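Local structure of PTS system, IIA component (Enterococcus faecalis, 3BED) at residues G14-A17 with E18-A22. The protein probably acts as the phosphoryl-carrying IIA component of a mannose/sorbose-type sugar phosphotransferase system. Residues are numbered along the deposited sequence; the frame is centred on the assembly and turned at random.
Sequences GRMA and EETLA
The guanidinium of Arg15 meets two carboxylates in different ways: Glu18 OE1 lies over one face of the group, while Glu19 OE2 sits at its edge, near the plane. Over the face, Arg15 NE and Glu18 OE1 form a salt bridge based on charge and proximity; Glu18 is deposited in two conformers, so the exact length of this contact, 2.5 Å between NE and OE1 in the one described, is doubtful. At the edge the grip is end-on and forked: Arg15 NH1 and NH2 both donate to the single oxygen Glu19 OE2, NH2 at 2.8 Å. That oxygen lies 24° out of the guanidinium plane and is approached on its anti side, and N-H...O angles near 130° mark both bonds as bent. The Arg15 chain folds at chi3 (72°) to carry its head over the first turn, and Glu19 bends at chi2 to meet it.

Beneath these side chains the helix 16-28 begins. Arg15 occupies the N-cap position, and its O receives Glu19 N at 3.0 Å in a nearly straight bond. At the next residue, Met16 O accepts twice, from opposite faces of its carbonyl plane: Thr20 N at 2.8 Å and Thr20 OG1 at 2.6 Å. A water joins Gly14 O to Glu18 N, donating to the former and accepting from the latter.

Packing of Ala17 and Leu21 on Leu10 sets this turn against strand 7-13, within a beta-alpha-beta unit. Met16 and Thr20 pack reciprocally on the second subunit, and Arg15 NH1 forms a further salt bridge with Glu19 of that subunit. The guanidinium thus has carboxylate partners from both chains, Glu18 in at least the conformer described, which would be expected to stabilise their anionic forms and probably links the start of this helix to the second subunit through charge.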
ATOM      1  N   GLY A  14      -7.009  -9.152  -4.865  1.00 16.76           N
ATOM      2  CA  GLY A  14      -6.494 -10.094  -3.882  1.00 16.70           C
ATOM      3  C   GLY A  14      -6.731  -9.564  -2.457  1.00 16.41           C
ATOM      4  O   GLY A  14      -7.728  -8.862  -2.180  1.00 16.38           O
ATOM      5  N   ARG A  15      -5.809  -9.916  -1.571  1.00 16.49           N
ATOM      6  CA  ARG A  15      -6.016  -9.713  -0.110  1.00 18.49           C
ATOM      7  C   ARG A  15      -5.177  -8.566   0.406  1.00 17.11           C
ATOM      8  O   ARG A  15      -5.009  -8.432   1.598  1.00 17.25           O
ATOM      9  CB  ARG A  15      -5.679 -10.983   0.684  1.00 18.91           C
ATOM     10  CG  ARG A  15      -6.556 -12.213   0.411  1.00 22.93           C
ATOM     11  CD  ARG A  15      -6.026 -13.423   1.214  1.00 25.11           C
ATOM     12  NE  ARG A  15      -6.284 -13.331   2.659  1.00 33.65           N
ATOM     13  CZ  ARG A  15      -5.397 -13.060   3.625  1.00 40.50           C
ATOM     14  NH1 ARG A  15      -4.119 -12.832   3.371  1.00 40.69           N
ATOM     15  NH2 ARG A  15      -5.802 -13.020   4.881  1.00 41.88           N
HETATM   16  N   MSE A  16      -4.679  -7.706  -0.491  1.00 16.41           N
HETATM   17  CA  MSE A  16      -3.876  -6.598  -0.032  1.00 16.95           C
HETATM   18  C   MSE A  16      -4.668  -5.659   0.928  1.00 16.99           C
HETATM   19  O   MSE A  16      -4.129  -5.182   1.956  1.00 16.58           O
HETATM   20  CB  MSE A  16      -3.367  -5.801  -1.244  1.00 17.78           C
HETATM   21  CG  MSE A  16      -2.558  -4.590  -0.862  1.00 18.58           C
HETATM   22 SE   MSE A  16      -2.146  -3.582  -2.476  0.75 23.04          SE
HETATM   23  CE  MSE A  16      -0.969  -2.215  -1.684  1.00 21.02           C
ATOM     24  N   ALA A  17      -5.917  -5.351   0.560  1.00 16.16           N
ATOM     25  CA  ALA A  17      -6.715  -4.438   1.402  1.00 17.51           C
ATOM     26  C   ALA A  17      -6.938  -5.102   2.757  1.00 17.93           C
ATOM     27  O   ALA A  17      -6.829  -4.455   3.800  1.00 18.14           O
ATOM     28  CB  ALA A  17      -8.065  -4.115   0.763  1.00 18.18           C
ATOM     29  N   GLU A  18      -7.287  -6.391   2.738  1.00 18.73           N
ATOM     30  CA  GLU A  18      -7.529  -7.141   3.966  0.50 19.10           C
ATOM     31  C   GLU A  18      -6.345  -7.000   4.920  1.00 18.45           C
ATOM     32  O   GLU A  18      -6.508  -6.698   6.092  1.00 18.66           O
ATOM     33  CB  GLU A  18      -7.717  -8.611   3.617  0.50 20.59           C
ATOM     34  CG  GLU A  18      -7.932  -9.506   4.778  0.50 22.50           C
ATOM     35  CD  GLU A  18      -8.558 -10.799   4.328  0.50 28.95           C
ATOM     36  OE1 GLU A  18      -7.834 -11.636   3.754  0.50 24.56           O
ATOM     37  OE2 GLU A  18      -9.774 -10.972   4.529  0.50 26.88           O
ATOM     38  N   GLU A  19      -5.137  -7.246   4.399  1.00 17.54           N
ATOM     39  CA  GLU A  19      -3.971  -7.200   5.276  1.00 16.53           C
ATOM     40  C   GLU A  19      -3.575  -5.773   5.633  1.00 17.56           C
ATOM     41  O   GLU A  19      -2.958  -5.553   6.659  1.00 18.26           O
ATOM     42  CB  GLU A  19      -2.769  -7.951   4.643  1.00 17.19           C
ATOM     43  CG  GLU A  19      -3.052  -9.457   4.489  1.00 18.68           C
ATOM     44  CD  GLU A  19      -3.216 -10.170   5.832  1.00 22.12           C
ATOM     45  OE1 GLU A  19      -2.889  -9.582   6.909  1.00 23.20           O
ATOM     46  OE2 GLU A  19      -3.710 -11.327   5.812  1.00 26.28           O
ATOM     47  N   THR A  20      -3.909  -4.819   4.763  1.00 16.75           N
ATOM     48  CA  THR A  20      -3.686  -3.412   5.104  1.00 15.99           C
ATOM     49  C   THR A  20      -4.504  -3.041   6.348  1.00 16.63           C
ATOM     50  O   THR A  20      -3.975  -2.375   7.261  1.00 16.52           O
ATOM     51  CB  THR A  20      -4.013  -2.487   3.924  1.00 16.00           C
ATOM     52  OG1 THR A  20      -3.206  -2.866   2.803  1.00 17.50           O
ATOM     53  CG2 THR A  20      -3.664  -1.048   4.268  1.00 17.28           C
ATOM     54  N   LEU A  21      -5.783  -3.447   6.377  1.00 17.31           N
ATOM     55  CA  LEU A  21      -6.593  -3.207   7.575  1.00 17.71           C
ATOM     56  C   LEU A  21      -5.990  -3.892   8.814  1.00 17.91           C
ATOM     57  O   LEU A  21      -5.911  -3.293   9.869  1.00 16.90           O
ATOM     58  CB  LEU A  21      -8.046  -3.665   7.361  1.00 18.49           C
ATOM     59  CG  LEU A  21      -8.977  -3.433   8.553  1.00 19.96           C
ATOM     60  CD1 LEU A  21      -9.052  -1.959   8.933  1.00 20.93           C
ATOM     61  CD2 LEU A  21     -10.375  -4.025   8.283  1.00 20.51           C
ATOM     62  N   ALA A  22      -5.591  -5.155   8.669  1.00 16.49           N
ATOM     63  CA  ALA A  22      -5.010  -5.905   9.814  1.00 17.40           C
ATOM     64  C   ALA A  22      -3.793  -5.187  10.362  1.00 17.90           C
ATOM     65  O   ALA A  22      -3.676  -4.995  11.566  1.00 19.27           O
ATOM     66  CB  ALA A  22      -4.653  -7.317   9.396  1.00 17.59           C
TER
HETATM   67  O   HOH W   1      -8.406  -7.406   0.280  1.00 18.02           O